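Local coordinates for protein muconate cycloisomerase (Azorhizobium caulinodans, PDB 3MY9) that belongs to the enolase superfamily, pairing an alpha+beta capping domain with a TIM-type barrel domain that binds magnesium, at residues A[11-16]-A[66-71]; A[162-167]-A[191-196]; A[180-185]-A[215-220]. All coordinates share one frame; numbering follows the deposited sequence.

How the interactions relate
Interaction 1 stands apart: it lies in the N-terminal domain, its centre about 38 Å from that of interaction 2 and about 45 Å from that of interaction 3, on the other side of the chain's centre. It is partly buried and purely apolar, a helix laid on a strand. Interactions 2 and 3 share the barrel domain and touch. Interaction 2 is buried sheet pairing built on backbone hydrogen bonds, whereas interaction 3, farther out, adds a ring contact and an arginine clasp between helix 174-188 and a loop. They join through T220, whose OG1 lies 2.6 Å from D193 OD1, a probable hydrogen bond, and through packing of M167 against I180.

Interaction 1. Residues A[11-16]-A[66-71]; sequences IRIFLV and AAFSAL
I13 projects from the strand toward helix 64-79 and fits between F68 and L71, which lie three residues apart on the helix. Its two branches divide the work. CG2, anti to the backbone N (CG1 has chi1 -56°), meets the CD1-CE1 bond of the F68 ring obliquely, 3.4 Å from CE1. The other branch ends in CD1, which comes to 3.5 Å from L71 CB and nearly as close to the L71 carbonyl carbon, so the methyl meets the base of that side chain and the adjoining helix backbone. In return, F68 reaches down to the strand: its CG stands anti to the backbone N (chi1 -175°), and its CD1-CE1 side enters the groove between I13 and L15. The far wall of that groove is formed by L15 CB, 4.1 Å from F68 CD1. The floor is backbone: L15 N lies 3.9 Å from F68 CE1, while the F14 carbonyl carbon meets the ring at its edge. No hydrogen bond crosses the contact, and complementary shape carries it, with 271 Å² buried in total. The axes of the two segments run nearly antiparallel, at 168°, and come within 9.3 Å. F14, between the two toward-facing residues, turns its side chain away from the helix. The strand belongs to the antiparallel sheet of the N-terminal domain, where R12, F14 and V16 pair with strand 35-44. I13 also touches D72 and R76 farther along helix 64-79, and helix 102-120 packs on L71 through A104 and V108.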
loop_
_atom_site.group_PDB
_atom_site.type_symbol
_atom_site.label_atom_id
_atom_site.label_comp_id
_atom_site.label_asym_id
_atom_site.label_seq_id
_atom_site.Cartn_x
_atom_site.Cartn_y
_atom_site.Cartn_z
ATOM N N ILE A 11 -5.113 -51.675 14.891
ATOM C CA ILE A 11 -3.846 -51.015 15.153
ATOM C C ILE A 11 -3.239 -51.496 16.467
ATOM O O ILE A 11 -3.928 -52.067 17.320
ATOM C CB ILE A 11 -3.977 -49.473 15.163
ATOM C CG1 ILE A 11 -4.833 -48.987 16.336
ATOM C CG2 ILE A 11 -4.552 -48.981 13.832
ATOM C CD1 ILE A 11 -4.954 -47.481 16.408
ATOM N N ARG A 12 -1.930 -51.303 16.573
ATOM C CA ARG A 12 -1.195 -51.384 17.822
ATOM C C ARG A 12 -0.376 -50.108 17.946
ATOM O O ARG A 12 0.320 -49.716 17.004
ATOM C CB ARG A 12 -0.239 -52.574 17.827
ATOM C CG ARG A 12 -0.853 -53.922 17.502
ATOM C CD ARG A 12 -0.010 -55.028 18.109
ATOM N NE ARG A 12 -0.149 -56.311 17.421
ATOM C CZ ARG A 12 0.779 -56.887 16.647
ATOM N NH1 ARG A 12 1.963 -56.314 16.421
ATOM N NH2 ARG A 12 0.516 -58.076 16.095
ATOM N N ILE A 13 -0.478 -49.447 19.092
ATOM C CA ILE A 13 0.321 -48.263 19.376
ATOM C C ILE A 13 1.373 -48.674 20.400
ATOM O O ILE A 13 1.041 -49.290 21.424
ATOM C CB ILE A 13 -0.544 -47.125 19.939
ATOM C CG1 ILE A 13 -1.697 -46.804 18.980
ATOM C CG2 ILE A 13 0.305 -45.876 20.183
ATOM C CD1 ILE A 13 -2.848 -46.066 19.629
ATOM N N PHE A 14 2.637 -48.356 20.112
ATOM C CA PHE A 14 3.750 -48.716 20.988
ATOM C C PHE A 14 4.461 -47.472 21.477
ATOM O O PHE A 14 4.854 -46.620 20.668
ATOM C CB PHE A 14 4.767 -49.577 20.245
ATOM C CG PHE A 14 4.237 -50.899 19.792
ATOM C CD1 PHE A 14 4.387 -52.029 20.583
ATOM C CD2 PHE A 14 3.603 -51.027 18.567
ATOM C CE1 PHE A 14 3.919 -53.255 20.164
ATOM C CE2 PHE A 14 3.121 -52.260 18.144
ATOM C CZ PHE A 14 3.286 -53.372 18.942
ATOM N N LEU A 15 4.615 -47.355 22.790
ATOM C CA LEU A 15 5.529 -46.374 23.362
ATOM C C LEU A 15 6.826 -47.140 23.587
ATOM O O LEU A 15 6.837 -48.122 24.339
ATOM C CB LEU A 15 4.985 -45.797 24.677
ATOM C CG LEU A 15 5.611 -44.479 25.163
ATOM C CD1 LEU A 15 4.955 -43.974 26.455
ATOM C CD2 LEU A 15 7.104 -44.640 25.363
ATOM N N VAL A 16 7.901 -46.714 22.921
ATOM C CA VAL A 16 9.201 -47.381 23.044
ATOM C C VAL A 16 10.262 -46.420 23.543
ATOM O O VAL A 16 10.175 -45.211 23.320
ATOM C CB VAL A 16 9.698 -47.965 21.700
ATOM C CG1 VAL A 16 8.726 -48.988 21.178
ATOM C CG2 VAL A 16 9.913 -46.864 20.674
ATOM N N ALA A 66 1.461 -37.120 24.923
ATOM C CA ALA A 66 0.483 -36.388 24.116
ATOM C C ALA A 66 0.086 -37.176 22.864
ATOM O O ALA A 66 -1.067 -37.611 22.735
ATOM C CB ALA A 66 1.036 -35.015 23.727
ATOM N N ALA A 67 1.046 -37.376 21.961
ATOM C CA ALA A 67 0.807 -38.153 20.742
ATOM C C ALA A 67 0.199 -39.514 21.073
ATOM O O ALA A 67 -0.796 -39.918 20.463
ATOM C CB ALA A 67 2.095 -38.329 19.955
ATOM N N PHE A 68 0.779 -40.204 22.054
ATOM C CA PHE A 68 0.335 -41.555 22.418
ATOM C C PHE A 68 -1.157 -41.644 22.752
ATOM O O PHE A 68 -1.834 -42.611 22.372
ATOM C CB PHE A 68 1.144 -42.110 23.600
ATOM C CG PHE A 68 0.799 -43.536 23.942
ATOM C CD1 PHE A 68 1.360 -44.586 23.230
ATOM C CD2 PHE A 68 -0.113 -43.825 24.952
ATOM C CE1 PHE A 68 1.037 -45.900 23.526
ATOM C CE2 PHE A 68 -0.449 -45.145 25.256
ATOM C CZ PHE A 68 0.127 -46.185 24.543
ATOM N N SER A 69 -1.659 -40.657 23.487
ATOM C CA SER A 69 -3.070 -40.648 23.857
ATOM C C SER A 69 -3.912 -40.262 22.642
ATOM O O SER A 69 -4.991 -40.822 22.429
ATOM C CB SER A 69 -3.340 -39.715 25.049
ATOM O OG SER A 69 -2.835 -38.408 24.831
ATOM N N ALA A 70 -3.402 -39.327 21.840
ATOM C CA ALA A 70 -4.102 -38.882 20.643
ATOM C C ALA A 70 -4.515 -40.073 19.790
ATOM O O ALA A 70 -5.688 -40.221 19.458
ATOM C CB ALA A 70 -3.239 -37.931 19.848
ATOM N N LEU A 71 -3.559 -40.936 19.466
ATOM C CA LEU A 71 -3.834 -42.119 18.645
ATOM C C LEU A 71 -4.783 -43.095 19.331
ATOM O O LEU A 71 -5.731 -43.588 18.713
ATOM C CB LEU A 71 -2.533 -42.844 18.282
ATOM C CG LEU A 71 -1.610 -42.172 17.254
ATOM C CD1 LEU A 71 -0.181 -42.711 17.373
ATOM C CD2 LEU A 71 -2.139 -42.348 15.831
#

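Interaction 2. Residues A[162-167]-A[191-196]; sequences HTVFKM and RIDLRL
F165 and R195 sit on neighbouring parallel strands whose backbone groups bond in alternation. D193 N donates to T163 O at 2.8 Å, from above the carbonyl plane. D193 O receives F165 N, F165 O receives R195 N at 2.7 Å almost in line with the carbonyl bond, and R195 O receives M167 N. All four N-H...O angles lie between 156° and 170°.

On the face carrying V164, D193 and R195, two residues of strand 193-197 form a salt bridge along the strand: R195 NE reaches D193 OD1 at 2.8 Å and R195 NH2 reaches D193 OD2 at 2.9 Å, both from above the carboxylate plane. V164 CG1 meets the pair from the other strand, over one guanidinium face, 3.5 Å from R195 CZ; the bend of R195 at chi2 (103°) turns CD back toward it. R195 NH1 bonds L323 O, and D193 OD1 has a further partner in T220 OG1. K166 NZ forms salt bridges with E326, E223 and D197; E223 is a magnesium ligand.

On the opposite face M167 CB packs on L196 CD2 at 3.9 Å. Helix 174-188 of this beta-alpha-beta unit covers M167, L194 and L196, and F165 packs on M154 of helix 147-157. The chemistry thus separates by face: D193 and R195 offset each other's charge on one, and would be expected to stay ionised in this buried contact, while the other is apolar.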
loop_
_atom_site.group_PDB
_atom_site.type_symbol
_atom_site.label_atom_id
_atom_site.label_comp_id
_atom_site.label_asym_id
_atom_site.label_seq_id
_atom_site.Cartn_x
_atom_site.Cartn_y
_atom_site.Cartn_z
ATOM N N HIS A 162 31.339 -34.771 0.482
ATOM C CA HIS A 162 30.445 -33.891 1.247
ATOM C C HIS A 162 30.620 -32.489 0.733
ATOM O O HIS A 162 31.751 -32.006 0.657
ATOM C CB HIS A 162 30.834 -33.850 2.714
ATOM C CG HIS A 162 30.486 -35.078 3.468
ATOM N ND1 HIS A 162 29.411 -35.131 4.323
ATOM C CD2 HIS A 162 31.079 -36.302 3.514
ATOM C CE1 HIS A 162 29.353 -36.339 4.863
ATOM N NE2 HIS A 162 30.350 -37.070 4.386
ATOM N N THR A 163 29.534 -31.819 0.391
ATOM C CA THR A 163 29.643 -30.437 0.020
ATOM C C THR A 163 28.848 -29.518 0.949
ATOM O O THR A 163 29.219 -28.357 1.131
ATOM C CB THR A 163 29.199 -30.224 -1.431
ATOM O OG1 THR A 163 27.861 -30.701 -1.594
ATOM C CG2 THR A 163 30.143 -30.962 -2.396
ATOM N N VAL A 164 27.759 -30.026 1.522
ATOM C CA VAL A 164 26.870 -29.188 2.301
ATOM C C VAL A 164 27.254 -29.119 3.772
ATOM O O VAL A 164 27.245 -30.138 4.448
ATOM C CB VAL A 164 25.425 -29.672 2.218
ATOM C CG1 VAL A 164 24.505 -28.706 3.033
ATOM C CG2 VAL A 164 24.972 -29.742 0.776
ATOM N N PHE A 165 27.538 -27.910 4.252
ATOM C CA PHE A 165 27.877 -27.656 5.633
ATOM C C PHE A 165 27.021 -26.546 6.219
ATOM O O PHE A 165 26.760 -25.537 5.555
ATOM C CB PHE A 165 29.341 -27.276 5.720
ATOM C CG PHE A 165 30.251 -28.396 5.344
ATOM C CD1 PHE A 165 30.731 -29.266 6.317
ATOM C CD2 PHE A 165 30.554 -28.636 4.010
ATOM C CE1 PHE A 165 31.531 -30.355 5.967
ATOM C CE2 PHE A 165 31.365 -29.724 3.642
ATOM C CZ PHE A 165 31.843 -30.583 4.627
ATOM N N LYS A 166 26.552 -26.733 7.448
ATOM C CA LYS A 166 25.839 -25.658 8.128
ATOM C C LYS A 166 26.539 -25.212 9.410
ATOM O O LYS A 166 26.677 -25.990 10.327
ATOM C CB LYS A 166 24.418 -26.073 8.450
ATOM C CG LYS A 166 23.566 -24.870 8.840
ATOM C CD LYS A 166 22.366 -25.340 9.666
ATOM C CE LYS A 166 21.117 -25.346 8.903
ATOM N NZ LYS A 166 20.092 -25.917 9.855
ATOM N N MET A 167 26.961 -23.945 9.478
ATOM C CA MET A 167 27.702 -23.444 10.637
ATOM C C MET A 167 26.673 -22.830 11.583
ATOM O O MET A 167 25.881 -21.989 11.179
ATOM C CB MET A 167 28.773 -22.397 10.220
ATOM C CG MET A 167 29.856 -22.020 11.311
ATOM S SD MET A 167 30.775 -20.494 10.859
ATOM C CE MET A 167 31.467 -20.083 12.459
ATOM N N ARG A 191 33.942 -24.676 -3.224
ATOM C CA ARG A 191 33.849 -26.113 -3.214
ATOM C C ARG A 191 32.913 -26.622 -2.113
ATOM O O ARG A 191 32.566 -27.800 -2.100
ATOM C CB ARG A 191 35.234 -26.729 -3.066
ATOM C CG ARG A 191 36.179 -26.379 -4.227
ATOM C CD ARG A 191 37.644 -26.393 -3.773
ATOM N NE ARG A 191 37.920 -27.565 -2.943
ATOM C CZ ARG A 191 38.793 -27.613 -1.938
ATOM N NH1 ARG A 191 39.513 -26.542 -1.591
ATOM N NH2 ARG A 191 38.948 -28.758 -1.268
ATOM N N ILE A 192 32.546 -25.752 -1.174
ATOM C CA ILE A 192 31.558 -26.094 -0.166
ATOM C C ILE A 192 30.336 -25.212 -0.330
ATOM O O ILE A 192 30.448 -24.043 -0.681
ATOM C CB ILE A 192 32.095 -25.986 1.294
ATOM C CG1 ILE A 192 32.516 -24.554 1.627
ATOM C CG2 ILE A 192 33.249 -26.977 1.524
ATOM C CD1 ILE A 192 32.805 -24.356 3.068
ATOM N N ASP A 193 29.184 -25.826 -0.087
ATOM C CA ASP A 193 27.913 -25.204 -0.050
ATOM C C ASP A 193 27.684 -24.899 1.435
ATOM O O ASP A 193 27.209 -25.753 2.173
ATOM C CB ASP A 193 26.863 -26.173 -0.632
ATOM C CG ASP A 193 25.429 -25.657 -0.529
ATOM O OD1 ASP A 193 25.186 -24.615 0.112
ATOM O OD2 ASP A 193 24.521 -26.311 -1.088
ATOM N N LEU A 194 28.023 -23.672 1.850
ATOM C CA LEU A 194 28.072 -23.306 3.244
ATOM C C LEU A 194 26.820 -22.545 3.652
ATOM O O LEU A 194 26.508 -21.526 3.045
ATOM C CB LEU A 194 29.291 -22.409 3.500
ATOM C CG LEU A 194 29.499 -21.866 4.917
ATOM C CD1 LEU A 194 29.623 -22.994 5.920
ATOM C CD2 LEU A 194 30.753 -20.979 4.986
ATOM N N ARG A 195 26.139 -23.022 4.691
ATOM C CA ARG A 195 24.962 -22.370 5.232
ATOM C C ARG A 195 25.251 -21.932 6.655
ATOM O O ARG A 195 26.085 -22.543 7.334
ATOM C CB ARG A 195 23.776 -23.341 5.232
ATOM C CG ARG A 195 23.304 -23.736 3.834
ATOM C CD ARG A 195 23.784 -25.133 3.455
ATOM N NE ARG A 195 23.390 -25.480 2.106
ATOM C CZ ARG A 195 22.344 -26.236 1.807
ATOM N NH1 ARG A 195 21.560 -26.735 2.743
ATOM N NH2 ARG A 195 22.087 -26.493 0.555
ATOM N N LEU A 196 24.596 -20.868 7.113
ATOM C CA LEU A 196 24.753 -20.403 8.502
ATOM C C LEU A 196 23.408 -20.490 9.206
ATOM O O LEU A 196 22.375 -20.237 8.602
ATOM C CB LEU A 196 25.226 -18.947 8.572
ATOM C CG LEU A 196 26.426 -18.560 7.697
ATOM C CD1 LEU A 196 26.803 -17.060 7.889
ATOM C CD2 LEU A 196 27.616 -19.418 8.045
#

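Interaction 3. Residues A[180-185]-A[215-220]; sequences ILETMR and DAFRPT
L181 and F217 make the apolar part of this contact. L181 CB sits over the centre of the phenyl face, 3.8 Å from the centroid and only 6° off the ring normal, a CH-pi arrangement; L181 CD1 reaches F217 CD2 as well. At the ring edge, R185 CG comes to 4.0 Å from F217 CD1.

A carboxylate oxygen also meets the edge of the ring: E182 OE2 lies 3.5 Å from F217 CE1, with carboxylate and ring planes 55° apart.

The hydrogen-bonded part is a clasp. R185 bends at chi2, and its guanidinium takes F217 O side-on with two nitrogens, NE at 2.9 Å and NH2 at 3.1 Å. The oxygen lies close to the guanidinium plane, and both donors lie in the carbonyl plane. A water accepts from R185 NH2 at 2.9 Å and donates to T220 OG1 at 3.0 Å, extending the link to T220.

Beyond the segments, R185 NH1 bonds the carbonyls of G189 and I192, while R218, of positive phi just after the helix, pairs with D213 of a third subunit. F217 packing on L181 and R185 binding F217 O join helix 174-188 to the turn that follows helix 207-215. The carbonyls of F217, G189 and I192, together with a water, take up N-H groups of the R185 guanidinium, whose charge would be expected to polarise the F217 carbonyl.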
loop_
_atom_site.group_PDB
_atom_site.type_symbol
_atom_site.label_atom_id
_atom_site.label_comp_id
_atom_site.label_asym_id
_atom_site.label_seq_id
_atom_site.Cartn_x
_atom_site.Cartn_y
_atom_site.Cartn_z
ATOM N N ILE A 180 36.716 -17.498 11.525
ATOM C CA ILE A 180 36.357 -18.863 11.121
ATOM C C ILE A 180 35.841 -18.902 9.685
ATOM O O ILE A 180 36.308 -19.695 8.890
ATOM C CB ILE A 180 35.367 -19.520 12.113
ATOM C CG1 ILE A 180 36.128 -19.943 13.387
ATOM C CG2 ILE A 180 34.715 -20.785 11.507
ATOM C CD1 ILE A 180 35.249 -20.309 14.557
ATOM N N LEU A 181 34.933 -18.009 9.335
ATOM C CA LEU A 181 34.382 -17.991 7.979
ATOM C C LEU A 181 35.468 -17.663 6.979
ATOM O O LEU A 181 35.486 -18.223 5.884
ATOM C CB LEU A 181 33.254 -16.977 7.846
ATOM C CG LEU A 181 31.923 -17.336 8.527
ATOM C CD1 LEU A 181 31.086 -16.082 8.685
ATOM C CD2 LEU A 181 31.149 -18.471 7.779
ATOM N N GLU A 182 36.366 -16.757 7.359
ATOM C CA GLU A 182 37.488 -16.401 6.504
ATOM C C GLU A 182 38.383 -17.602 6.248
ATOM O O GLU A 182 38.811 -17.797 5.122
ATOM C CB GLU A 182 38.350 -15.276 7.109
ATOM C CG GLU A 182 39.170 -14.518 6.049
ATOM C CD GLU A 182 38.319 -13.489 5.267
ATOM O OE1 GLU A 182 37.937 -12.427 5.853
ATOM O OE2 GLU A 182 38.027 -13.744 4.064
ATOM N N THR A 183 38.686 -18.376 7.292
ATOM C CA THR A 183 39.529 -19.570 7.133
ATOM C C THR A 183 38.841 -20.592 6.233
ATOM O O THR A 183 39.477 -21.178 5.374
ATOM C CB THR A 183 39.858 -20.239 8.488
ATOM O OG1 THR A 183 40.433 -19.281 9.384
ATOM C CG2 THR A 183 40.790 -21.431 8.306
ATOM N N MET A 184 37.540 -20.781 6.421
ATOM C CA MET A 184 36.767 -21.723 5.595
ATOM C C MET A 184 36.710 -21.329 4.122
ATOM O O MET A 184 36.885 -22.178 3.252
ATOM C CB MET A 184 35.334 -21.881 6.117
ATOM C CG MET A 184 35.152 -22.927 7.226
ATOM S SD MET A 184 33.467 -22.864 7.873
ATOM C CE MET A 184 33.516 -23.884 9.298
ATOM N N ARG A 185 36.448 -20.058 3.830
ATOM C CA ARG A 185 36.419 -19.612 2.430
ATOM C C ARG A 185 37.841 -19.610 1.832
ATOM O O ARG A 185 38.001 -19.916 0.658
ATOM C CB ARG A 185 35.746 -18.233 2.269
ATOM C CG ARG A 185 34.199 -18.246 2.374
ATOM C CD ARG A 185 33.548 -19.302 1.499
ATOM N NE ARG A 185 32.111 -19.086 1.354
ATOM C CZ ARG A 185 31.244 -19.965 0.848
ATOM N NH1 ARG A 185 31.640 -21.166 0.397
ATOM N NH2 ARG A 185 29.963 -19.630 0.769
ATOM N N ASP A 215 27.101 -12.005 5.433
ATOM C CA ASP A 215 26.685 -11.930 4.030
ATOM C C ASP A 215 27.857 -11.750 3.047
ATOM O O ASP A 215 27.744 -12.180 1.900
ATOM C CB ASP A 215 25.602 -10.845 3.829
ATOM C CG ASP A 215 25.359 -10.507 2.338
ATOM O OD1 ASP A 215 24.519 -11.189 1.665
ATOM O OD2 ASP A 215 26.004 -9.547 1.841
ATOM N N ALA A 216 28.996 -11.204 3.493
ATOM C CA ALA A 216 30.171 -10.995 2.599
ATOM C C ALA A 216 30.837 -12.307 2.213
ATOM O O ALA A 216 31.574 -12.371 1.216
ATOM C CB ALA A 216 31.220 -10.041 3.239
ATOM N N PHE A 217 30.571 -13.369 2.982
ATOM C CA PHE A 217 31.116 -14.682 2.679
ATOM C C PHE A 217 30.198 -15.500 1.773
ATOM O O PHE A 217 30.479 -16.677 1.470
ATOM C CB PHE A 217 31.378 -15.393 3.996
ATOM C CG PHE A 217 32.442 -14.713 4.814
ATOM C CD1 PHE A 217 33.780 -14.981 4.578
ATOM C CD2 PHE A 217 32.116 -13.755 5.740
ATOM C CE1 PHE A 217 34.773 -14.322 5.299
ATOM C CE2 PHE A 217 33.095 -13.098 6.473
ATOM C CZ PHE A 217 34.425 -13.382 6.248
ATOM N N ARG A 218 29.078 -14.885 1.373
ATOM C CA ARG A 218 28.151 -15.474 0.399
ATOM C C ARG A 218 27.631 -16.825 0.799
ATOM O O ARG A 218 27.646 -17.743 0.009
ATOM C CB ARG A 218 28.801 -15.578 -0.995
ATOM C CG ARG A 218 29.309 -14.235 -1.481
ATOM C CD ARG A 218 29.714 -14.256 -2.949
ATOM N NE ARG A 218 30.076 -12.900 -3.371
ATOM C CZ ARG A 218 29.955 -12.420 -4.612
ATOM N NH1 ARG A 218 29.474 -13.161 -5.596
ATOM N NH2 ARG A 218 30.309 -11.169 -4.860
ATOM N N PRO A 219 27.151 -16.967 2.030
ATOM C CA PRO A 219 26.591 -18.285 2.351
ATOM C C PRO A 219 25.400 -18.603 1.435
ATOM O O PRO A 219 24.766 -17.697 0.903
ATOM C CB PRO A 219 26.145 -18.123 3.790
ATOM C CG PRO A 219 25.965 -16.677 3.985
ATOM C CD PRO A 219 26.963 -16.009 3.120
ATOM N N THR A 220 25.117 -19.880 1.222
ATOM C CA THR A 220 23.970 -20.284 0.397
ATOM C C THR A 220 22.681 -19.788 1.002
ATOM O O THR A 220 21.812 -19.355 0.288
ATOM C CB THR A 220 23.965 -21.806 0.190
ATOM O OG1 THR A 220 25.142 -22.122 -0.536
ATOM C CG2 THR A 220 22.712 -22.309 -0.590
HETATM O O HOH W 1 28.023 -21.443 -0.296
#